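Local structure of GDNF family receptor alpha-3 (Homo sapiens, 2GH0) at residues 73-78 against 156-161; 8-13 against 78-83; 67-72 against 201-206. The protein binds the neuronal survival factor artemin at the cell membrane, which leads to autophosphorylation and activation of the RET receptor. All coordinates share one frame; numbering follows the deposited sequence.

Contact 1 (73-78 against 156-161); sequences NDRGCG and SNVNTS. With NAG (2-acetamido-2-deoxy-beta-D-glucopyranose), chain E.
The N-terminal turn of helix 75-83, in the first GDNF/GAS1 domain, lies against the glycosylated loop between strands 152-154 and 162-164 of the second. The helix meets the loop most closely where the CA atoms of Gly78 and Asn157 are 4.0 Å apart. With no side chain in the way, Gly78 CA approaches Asn157 O to 3.6 Å, its C-H pointing almost straight at that oxygen, with an angle of 169° at the hydrogen. A water donates to both Gly78 O and Ser156 O and so ties the two backbones together.

Arg75 covers the outer side. From CB, which meets nothing of the loop closely, CG stands beside the backbone N, anti to the carbonyl carbon (chi1 -63°), and the chain runs extended alongside Val158, pointing the same way. CG and CD graze the methyl Val158 CG1, and Arg75 NE comes to 3.4 Å from Val158 CG1. CZ and NH2 stay near the same methyl, which lies over one guanidinium face, offset toward the rim. Arg75 NH1 diverges to 3.6 Å from Asn157 OD1, with guanidinium and amide planes 60° apart.

Each segment is braced internally. Asp74 is the N-cap, its OD1 accepting from Cys77 N at 3.1 Å; Ser156 OG accepts from Val158 N in an ST turn, and Asn159 OD1 from Ser161 N in an Asx turn. Asn159 ND2 carries the N-linked NAG, whose N2 donates to Ser161 OG.

The direct contact is therefore made of van der Waals and CH...O approaches, with water as the polar bridge.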
loop_
_atom_site.group_PDB
_atom_site.type_symbol
_atom_site.label_atom_id
_atom_site.label_comp_id
_atom_site.label_asym_id
_atom_site.label_seq_id
_atom_site.Cartn_x
_atom_site.Cartn_y
_atom_site.Cartn_z
ATOM N N ASN C 73 4.714 44.970 -29.137
ATOM C CA ASN C 73 5.874 44.165 -29.558
ATOM C C ASN C 73 6.045 42.864 -28.744
ATOM O O ASN C 73 7.107 42.235 -28.796
ATOM C CB ASN C 73 7.177 44.991 -29.538
ATOM C CG ASN C 73 7.160 46.198 -30.529
ATOM O OD1 ASN C 73 6.446 46.211 -31.553
ATOM N ND2 ASN C 73 7.961 47.217 -30.204
ATOM N N ASP C 74 5.000 42.450 -28.016
ATOM C CA ASP C 74 5.096 41.277 -27.140
ATOM C C ASP C 74 4.482 40.070 -27.866
ATOM O O ASP C 74 3.321 39.712 -27.631
ATOM C CB ASP C 74 4.385 41.544 -25.807
ATOM C CG ASP C 74 4.622 40.442 -24.775
ATOM O OD1 ASP C 74 5.142 39.357 -25.153
ATOM O OD2 ASP C 74 4.302 40.685 -23.573
ATOM N N ARG C 75 5.263 39.461 -28.757
ATOM C CA ARG C 75 4.739 38.420 -29.622
ATOM C C ARG C 75 4.422 37.150 -28.849
ATOM O O ARG C 75 3.515 36.417 -29.232
ATOM C CB ARG C 75 5.683 38.121 -30.817
ATOM C CG ARG C 75 5.899 39.311 -31.793
ATOM C CD ARG C 75 6.411 38.852 -33.163
ATOM N NE ARG C 75 6.327 39.896 -34.213
ATOM C CZ ARG C 75 5.972 39.665 -35.489
ATOM N NH1 ARG C 75 5.656 38.423 -35.885
ATOM N NH2 ARG C 75 5.904 40.669 -36.382
ATOM N N GLY C 76 5.153 36.908 -27.769
ATOM C CA GLY C 76 4.862 35.775 -26.852
ATOM C C GLY C 76 3.457 35.869 -26.260
ATOM O O GLY C 76 2.661 34.891 -26.285
ATOM N N CYS C 77 3.103 37.053 -25.764
ATOM C CA CYS C 77 1.730 37.276 -25.262
ATOM C C CYS C 77 0.688 37.084 -26.351
ATOM O O CYS C 77 -0.342 36.399 -26.170
ATOM C CB CYS C 77 1.648 38.684 -24.638
ATOM S SG CYS C 77 0.116 39.170 -23.896
ATOM N N GLY C 78 0.936 37.688 -27.511
ATOM C CA GLY C 78 -0.045 37.570 -28.579
ATOM C C GLY C 78 -0.238 36.152 -29.029
ATOM O O GLY C 78 -1.345 35.782 -29.392
ATOM N N SER C 156 -3.767 37.277 -35.298
ATOM C CA SER C 156 -2.381 37.719 -35.250
ATOM C C SER C 156 -1.757 37.645 -33.876
ATOM O O SER C 156 -2.481 37.731 -32.872
ATOM C CB SER C 156 -2.281 39.199 -35.757
ATOM O OG SER C 156 -0.972 39.713 -35.625
ATOM N N ASN C 157 -0.429 37.552 -33.824
ATOM C CA ASN C 157 0.271 37.738 -32.531
ATOM C C ASN C 157 0.741 39.177 -32.291
ATOM O O ASN C 157 1.371 39.459 -31.274
ATOM C CB ASN C 157 1.458 36.775 -32.374
ATOM C CG ASN C 157 2.365 36.774 -33.536
ATOM O OD1 ASN C 157 2.441 37.769 -34.310
ATOM N ND2 ASN C 157 3.068 35.640 -33.722
ATOM N N VAL C 158 0.456 40.077 -33.248
ATOM C CA VAL C 158 0.878 41.487 -33.130
ATOM C C VAL C 158 -0.268 42.527 -33.184
ATOM O O VAL C 158 0.019 43.724 -33.222
ATOM C CB VAL C 158 1.895 41.916 -34.213
ATOM C CG1 VAL C 158 3.145 41.140 -34.119
ATOM C CG2 VAL C 158 1.279 41.817 -35.619
ATOM N N ASN C 159 -1.530 42.089 -33.252
ATOM C CA ASN C 159 -2.650 43.006 -33.153
ATOM C C ASN C 159 -3.846 42.257 -32.621
ATOM O O ASN C 159 -3.715 41.051 -32.349
ATOM C CB ASN C 159 -2.955 43.694 -34.503
ATOM C CG ASN C 159 -3.485 42.739 -35.550
ATOM O OD1 ASN C 159 -4.312 41.892 -35.264
ATOM N ND2 ASN C 159 -2.965 42.866 -36.787
ATOM N N THR C 160 -5.001 42.935 -32.458
ATOM C CA THR C 160 -6.145 42.306 -31.753
ATOM C C THR C 160 -7.281 41.913 -32.686
ATOM O O THR C 160 -8.419 41.757 -32.212
ATOM C CB THR C 160 -6.770 43.270 -30.677
ATOM O OG1 THR C 160 -6.948 44.564 -31.240
ATOM C CG2 THR C 160 -5.790 43.480 -29.567
ATOM N N SER C 161 -7.014 41.893 -34.001
ATOM C CA SER C 161 -8.022 41.545 -35.012
ATOM C C SER C 161 -8.508 40.115 -34.813
ATOM O O SER C 161 -7.719 39.264 -34.447
ATOM C CB SER C 161 -7.550 41.714 -36.489
ATOM O OG SER C 161 -7.169 43.054 -36.654
HETATM C C1 NAG E . -3.445 42.026 -37.856
HETATM C C2 NAG E . -3.861 42.968 -39.024
HETATM C C3 NAG E . -4.149 42.147 -40.263
HETATM C C4 NAG E . -3.037 41.182 -40.647
HETATM C C5 NAG E . -2.711 40.410 -39.372
HETATM C C6 NAG E . -1.594 39.358 -39.387
HETATM C C7 NAG E . -5.196 45.044 -38.735
HETATM C C8 NAG E . -6.603 45.534 -38.563
HETATM N N2 NAG E . -5.101 43.708 -38.688
HETATM O O3 NAG E . -4.460 43.052 -41.268
HETATM O O4 NAG E . -3.727 40.292 -41.499
HETATM O O5 NAG E . -2.326 41.316 -38.368
HETATM O O6 NAG E . -0.575 40.020 -39.997
HETATM O O7 NAG E . -4.251 45.807 -38.981
HETATM O O HOH W 1 -3.363 37.486 -30.459
#

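Contact 2 (8-13 against 78-83); sequences DSDLCL and GERRRN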
loop_
_atom_site.group_PDB
_atom_site.type_symbol
_atom_site.label_atom_id
_atom_site.label_comp_id
_atom_site.label_asym_id
_atom_site.label_seq_id
_atom_site.Cartn_x
_atom_site.Cartn_y
_atom_site.Cartn_z
ATOM N N ASP C 8 8.091 39.459 -14.502
ATOM C CA ASP C 8 7.679 40.130 -15.786
ATOM C C ASP C 8 6.776 39.283 -16.682
ATOM O O ASP C 8 6.861 39.329 -17.922
ATOM C CB ASP C 8 8.900 40.612 -16.584
ATOM C CG ASP C 8 9.281 42.064 -16.268
ATOM O OD1 ASP C 8 9.775 42.331 -15.144
ATOM O OD2 ASP C 8 9.111 42.937 -17.161
ATOM N N SER C 9 5.895 38.517 -16.057
ATOM C CA SER C 9 4.909 37.731 -16.806
ATOM C C SER C 9 3.966 38.661 -17.559
ATOM O O SER C 9 3.603 39.722 -17.046
ATOM C CB SER C 9 4.101 36.884 -15.834
ATOM O OG SER C 9 4.922 35.829 -15.375
ATOM N N ASP C 10 3.528 38.261 -18.747
ATOM C CA ASP C 10 2.571 39.074 -19.471
ATOM C C ASP C 10 1.173 38.860 -18.897
ATOM O O ASP C 10 0.953 37.964 -18.067
ATOM C CB ASP C 10 2.610 38.758 -20.960
ATOM C CG ASP C 10 2.205 37.304 -21.279
ATOM O OD1 ASP C 10 3.037 36.519 -21.805
ATOM O OD2 ASP C 10 1.051 36.945 -21.050
ATOM N N LEU C 11 0.234 39.705 -19.300
ATOM C CA LEU C 11 -1.076 39.671 -18.652
ATOM C C LEU C 11 -1.906 38.500 -19.159
ATOM O O LEU C 11 -2.779 38.023 -18.464
ATOM C CB LEU C 11 -1.858 40.986 -18.869
ATOM C CG LEU C 11 -1.174 42.173 -18.172
ATOM C CD1 LEU C 11 -2.048 43.403 -18.210
ATOM C CD2 LEU C 11 -0.861 41.837 -16.741
ATOM N N CYS C 12 -1.638 38.022 -20.366
ATOM C CA CYS C 12 -2.355 36.806 -20.800
ATOM C C CYS C 12 -2.023 35.609 -19.878
ATOM O O CYS C 12 -2.912 34.884 -19.475
ATOM C CB CYS C 12 -2.049 36.483 -22.250
ATOM S SG CYS C 12 -2.999 37.655 -23.317
ATOM N N LEU C 13 -0.756 35.459 -19.511
ATOM C CA LEU C 13 -0.331 34.433 -18.559
ATOM C C LEU C 13 -0.989 34.703 -17.207
ATOM O O LEU C 13 -1.532 33.793 -16.599
ATOM C CB LEU C 13 1.210 34.389 -18.401
ATOM C CG LEU C 13 1.757 33.373 -17.375
ATOM C CD1 LEU C 13 1.161 31.955 -17.544
ATOM C CD2 LEU C 13 3.277 33.301 -17.410
ATOM N N GLY C 78 0.936 37.688 -27.511
ATOM C CA GLY C 78 -0.045 37.570 -28.579
ATOM C C GLY C 78 -0.238 36.152 -29.029
ATOM O O GLY C 78 -1.345 35.782 -29.392
ATOM N N GLU C 79 0.849 35.380 -29.063
ATOM C CA GLU C 79 0.806 33.978 -29.465
ATOM C C GLU C 79 0.043 33.174 -28.413
ATOM O O GLU C 79 -0.755 32.321 -28.749
ATOM C CB GLU C 79 2.208 33.371 -29.641
ATOM C CG GLU C 79 2.227 31.942 -30.118
ATOM C CD GLU C 79 3.650 31.374 -30.334
ATOM O OE1 GLU C 79 4.640 32.115 -30.111
ATOM O OE2 GLU C 79 3.768 30.185 -30.719
ATOM N N ARG C 80 0.305 33.431 -27.143
ATOM C CA ARG C 80 -0.508 32.779 -26.084
ATOM C C ARG C 80 -1.989 33.077 -26.296
ATOM O O ARG C 80 -2.809 32.160 -26.361
ATOM C CB ARG C 80 -0.079 33.258 -24.702
ATOM C CG ARG C 80 -1.073 32.847 -23.646
ATOM C CD ARG C 80 -0.570 33.145 -22.270
ATOM N NE ARG C 80 -1.290 32.151 -21.532
ATOM C CZ ARG C 80 -0.796 31.019 -21.072
ATOM N NH1 ARG C 80 0.513 30.723 -21.091
ATOM N NH2 ARG C 80 -1.646 30.234 -20.490
ATOM N N ARG C 81 -2.317 34.351 -26.470
ATOM C CA ARG C 81 -3.736 34.736 -26.660
ATOM C C ARG C 81 -4.351 34.064 -27.853
ATOM O O ARG C 81 -5.482 33.547 -27.772
ATOM C CB ARG C 81 -3.885 36.240 -26.898
ATOM C CG ARG C 81 -5.303 36.721 -26.921
ATOM C CD ARG C 81 -5.298 38.260 -26.874
ATOM N NE ARG C 81 -4.607 38.781 -28.064
ATOM C CZ ARG C 81 -4.177 40.027 -28.157
ATOM N NH1 ARG C 81 -4.341 40.894 -27.119
ATOM N NH2 ARG C 81 -3.586 40.429 -29.270
ATOM N N ARG C 82 -3.618 34.032 -28.976
ATOM C CA ARG C 82 -4.129 33.396 -30.224
ATOM C C ARG C 82 -4.314 31.865 -30.112
ATOM O O ARG C 82 -5.109 31.231 -30.853
ATOM C CB ARG C 82 -3.127 33.738 -31.375
ATOM C CG ARG C 82 -3.646 33.506 -32.755
ATOM C CD ARG C 82 -2.552 33.873 -33.787
ATOM N NE ARG C 82 -1.343 33.082 -33.715
ATOM C CZ ARG C 82 -1.270 31.832 -34.169
ATOM N NH1 ARG C 82 -2.347 31.266 -34.719
ATOM N NH2 ARG C 82 -0.141 31.133 -34.074
ATOM N N ASN C 83 -3.546 31.238 -29.225
ATOM C CA ASN C 83 -3.672 29.772 -29.040
ATOM C C ASN C 83 -4.426 29.282 -27.837
ATOM O O ASN C 83 -4.513 28.055 -27.616
ATOM C CB ASN C 83 -2.288 29.144 -29.075
ATOM C CG ASN C 83 -1.691 29.215 -30.488
ATOM O OD1 ASN C 83 -2.068 28.423 -31.341
ATOM N ND2 ASN C 83 -0.860 30.230 -30.763
#
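The start of helix 11-20 packs against the middle of helix 75-83 in the disulfide-rich, all-helical first GDNF/GAS1 domain, closest at Cys12 and Arg81 with CA atoms 6.4 Å apart. The tight part is built on Cys12, whose CB faces helix 75-83 and lies 3.7 Å from Arg80 CD. Its SG, anti to the carbonyl carbon and bonded to Cys68 SG, rests 4.0 Å from Arg81 CB. Arg81 bends at chi3 (62°) and takes its NH1 to Cys68 O, so the disulfide partner of Cys12 is gripped from this helix too; Phe154 adds a cation-pi contact.

Arg80 leaves its helix with CG anti to the backbone N (chi1 168°) and stays extended to NE, crossing Leu13 obliquely. Leu13 CD1 covers one face of the guanidinium, 3.8 Å from Arg80 NH1. The polar end is directed to a partner beyond the chain: NH2 forms a salt bridge with an acidic side chain on the chain of another protein, and Leu13 also packs against an acidic side chain of that chain.

The contact loosens toward the chain start, where exposed Ser9 remains more than 8 Å from helix 75-83. Asp10 marks the boundary as N-cap, its OD2 5.4 Å from Arg80 NE, perhaps near enough for a modest favourable field but without touching charges. Asp10 OD2 accepts from Leu13 N at 2.8 Å, with the N-H approaching from 29° above the carboxylate plane.

Contact 3 (67-72 against 201-206); sequences LCPCAP and FHSQLF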
loop_
_atom_site.group_PDB
_atom_site.type_symbol
_atom_site.label_atom_id
_atom_site.label_comp_id
_atom_site.label_asym_id
_atom_site.label_seq_id
_atom_site.Cartn_x
_atom_site.Cartn_y
_atom_site.Cartn_z
ATOM N N LEU C 67 -9.687 37.586 -23.594
ATOM C CA LEU C 67 -9.632 39.010 -24.038
ATOM C C LEU C 67 -8.591 39.710 -23.256
ATOM O O LEU C 67 -8.814 40.755 -22.691
ATOM C CB LEU C 67 -10.985 39.733 -23.950
ATOM C CG LEU C 67 -12.137 38.979 -24.647
ATOM C CD1 LEU C 67 -13.519 39.657 -24.545
ATOM C CD2 LEU C 67 -11.814 38.663 -26.108
ATOM N N CYS C 68 -7.392 39.138 -23.291
ATOM C CA CYS C 68 -6.310 39.627 -22.409
ATOM C C CYS C 68 -5.418 40.554 -23.215
ATOM O O CYS C 68 -5.209 40.359 -24.486
ATOM C CB CYS C 68 -5.541 38.443 -21.782
ATOM S SG CYS C 68 -4.950 37.229 -23.006
ATOM N N PRO C 69 -4.940 41.620 -22.571
ATOM C CA PRO C 69 -4.192 42.636 -23.304
ATOM C C PRO C 69 -2.699 42.284 -23.487
ATOM O O PRO C 69 -2.129 41.703 -22.578
ATOM C CB PRO C 69 -4.326 43.863 -22.388
ATOM C CG PRO C 69 -4.418 43.315 -21.030
ATOM C CD PRO C 69 -5.089 41.951 -21.125
ATOM N N CYS C 70 -2.085 42.680 -24.628
ATOM C CA CYS C 70 -0.682 42.417 -24.955
ATOM C C CYS C 70 -0.038 43.699 -25.439
ATOM O O CYS C 70 -0.615 44.402 -26.272
ATOM C CB CYS C 70 -0.533 41.361 -26.059
ATOM S SG CYS C 70 -1.115 39.692 -25.543
ATOM N N ALA C 71 1.171 43.979 -24.987
ATOM C CA ALA C 71 1.937 45.090 -25.561
ATOM C C ALA C 71 2.151 44.826 -27.066
ATOM O O ALA C 71 2.172 43.663 -27.506
ATOM C CB ALA C 71 3.274 45.273 -24.831
ATOM N N PRO C 72 2.305 45.908 -27.879
ATOM C CA PRO C 72 2.407 45.790 -29.339
ATOM C C PRO C 72 3.549 44.829 -29.759
ATOM O O PRO C 72 3.358 43.951 -30.619
ATOM C CB PRO C 72 2.803 47.230 -29.762
ATOM C CG PRO C 72 3.492 47.832 -28.497
ATOM C CD PRO C 72 2.543 47.300 -27.430
ATOM N N PHE C 201 -9.678 47.472 -19.482
ATOM C CA PHE C 201 -10.061 47.169 -18.084
ATOM C C PHE C 201 -9.106 46.139 -17.513
ATOM O O PHE C 201 -8.625 46.271 -16.407
ATOM C CB PHE C 201 -11.494 46.613 -18.008
ATOM C CG PHE C 201 -11.802 45.958 -16.686
ATOM C CD1 PHE C 201 -11.790 46.705 -15.503
ATOM C CD2 PHE C 201 -12.085 44.563 -16.642
ATOM C CE1 PHE C 201 -12.041 46.066 -14.250
ATOM C CE2 PHE C 201 -12.364 43.948 -15.454
ATOM C CZ PHE C 201 -12.330 44.686 -14.262
ATOM N N HIS C 202 -8.837 45.095 -18.296
ATOM C CA HIS C 202 -7.834 44.095 -17.877
ATOM C C HIS C 202 -6.427 44.638 -17.546
ATOM O O HIS C 202 -5.833 44.254 -16.514
ATOM C CB HIS C 202 -7.780 42.965 -18.938
ATOM C CG HIS C 202 -9.020 42.140 -18.928
ATOM N ND1 HIS C 202 -9.449 41.438 -20.012
ATOM C CD2 HIS C 202 -9.940 41.928 -17.948
ATOM C CE1 HIS C 202 -10.578 40.802 -19.725
ATOM N NE2 HIS C 202 -10.906 41.094 -18.480
ATOM N N SER C 203 -5.893 45.516 -18.367
ATOM C CA SER C 203 -4.622 46.209 -18.067
ATOM C C SER C 203 -4.695 47.003 -16.749
ATOM O O SER C 203 -3.714 47.064 -15.971
ATOM C CB SER C 203 -4.196 47.188 -19.179
ATOM O OG SER C 203 -4.136 46.442 -20.384
ATOM N N GLN C 204 -5.865 47.586 -16.500
ATOM C CA GLN C 204 -6.015 48.462 -15.351
ATOM C C GLN C 204 -6.155 47.705 -14.045
ATOM O O GLN C 204 -5.705 48.185 -12.977
ATOM C CB GLN C 204 -7.202 49.391 -15.582
ATOM C CG GLN C 204 -6.944 50.375 -16.742
ATOM C CD GLN C 204 -8.249 51.007 -17.303
ATOM O OE1 GLN C 204 -9.328 50.961 -16.665
ATOM N NE2 GLN C 204 -8.134 51.627 -18.462
ATOM N N LEU C 205 -6.846 46.566 -14.103
ATOM C CA LEU C 205 -7.064 45.707 -12.942
ATOM C C LEU C 205 -5.723 45.274 -12.373
ATOM O O LEU C 205 -5.521 45.219 -11.127
ATOM C CB LEU C 205 -7.921 44.487 -13.363
ATOM C CG LEU C 205 -8.464 43.581 -12.252
ATOM C CD1 LEU C 205 -9.325 44.316 -11.213
ATOM C CD2 LEU C 205 -9.211 42.373 -12.849
ATOM N N PHE C 206 -4.790 45.010 -13.284
ATOM C CA PHE C 206 -3.420 44.572 -12.923
ATOM C C PHE C 206 -2.388 45.665 -12.765
ATOM O O PHE C 206 -1.232 45.362 -12.461
ATOM C CB PHE C 206 -2.864 43.536 -13.925
ATOM C CG PHE C 206 -3.165 42.120 -13.544
ATOM C CD1 PHE C 206 -4.238 41.474 -14.094
ATOM C CD2 PHE C 206 -2.393 41.445 -12.598
ATOM C CE1 PHE C 206 -4.573 40.151 -13.735
ATOM C CE2 PHE C 206 -2.704 40.117 -12.239
ATOM C CZ PHE C 206 -3.800 39.475 -12.805
#
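Helix 189-205, the last of the chain, is pinned near its C-terminal end to the disulfide-bearing connection between helices 59-66 and 75-83 of the first GDNF/GAS1 domain. The polar link is one side-chain to backbone bond: His202 ND1 donates to Leu67 O at 2.8 Å, with an angle of 151° at the hydrogen. The oxygen lies in the imidazole plane, at the ring edge, whereas the nitrogen stands 46° out of the carbonyl plane. Leu67 is the first residue to leave the helical conformation after helix 59-66, so the histidine takes up a carbonyl at the point where that helix gives way to loop. ND1 therefore carries a hydrogen. The His202 ring also meets that of Phe15 from helix 11-20, with the planes at about 50°.

Beside the bond, the CB of Pro69 points toward the helix, and the proline crosses His202 at about a right angle, bringing Pro69 CD to 3.6 Å from His202 CB. The loop is thus held at Leu67 and at Pro69, on the two sides of Cys68; Cys68 and Cys70 are disulfide-bonded to Cys12 and Cys77, respectively. Ser203 OG, which hydrogen-bonds to Met199 O, comes 3.2 Å from Pro69 CG.

The three contacts cluster on one side of the chain's centre, with contact 2 about 8 Å from contact 1 and 10 Å from contact 3, centre to centre; contacts 1 and 3 are about 12 Å apart. Contacts 1 and 2 share helix 75-83 and Gly78. Along the chain, contact 1 is nested within the loop closed by contact 3, while contact 2 crosses both. Two disulfides join the sites covalently: Cys77 to Cys70 connects contacts 1 and 3, and Cys12 to Cys68 connects contacts 2 and 3. The first GDNF/GAS1 domain is thereby tied at once to the glycosylated loop of the second and to the final helix, 189-205.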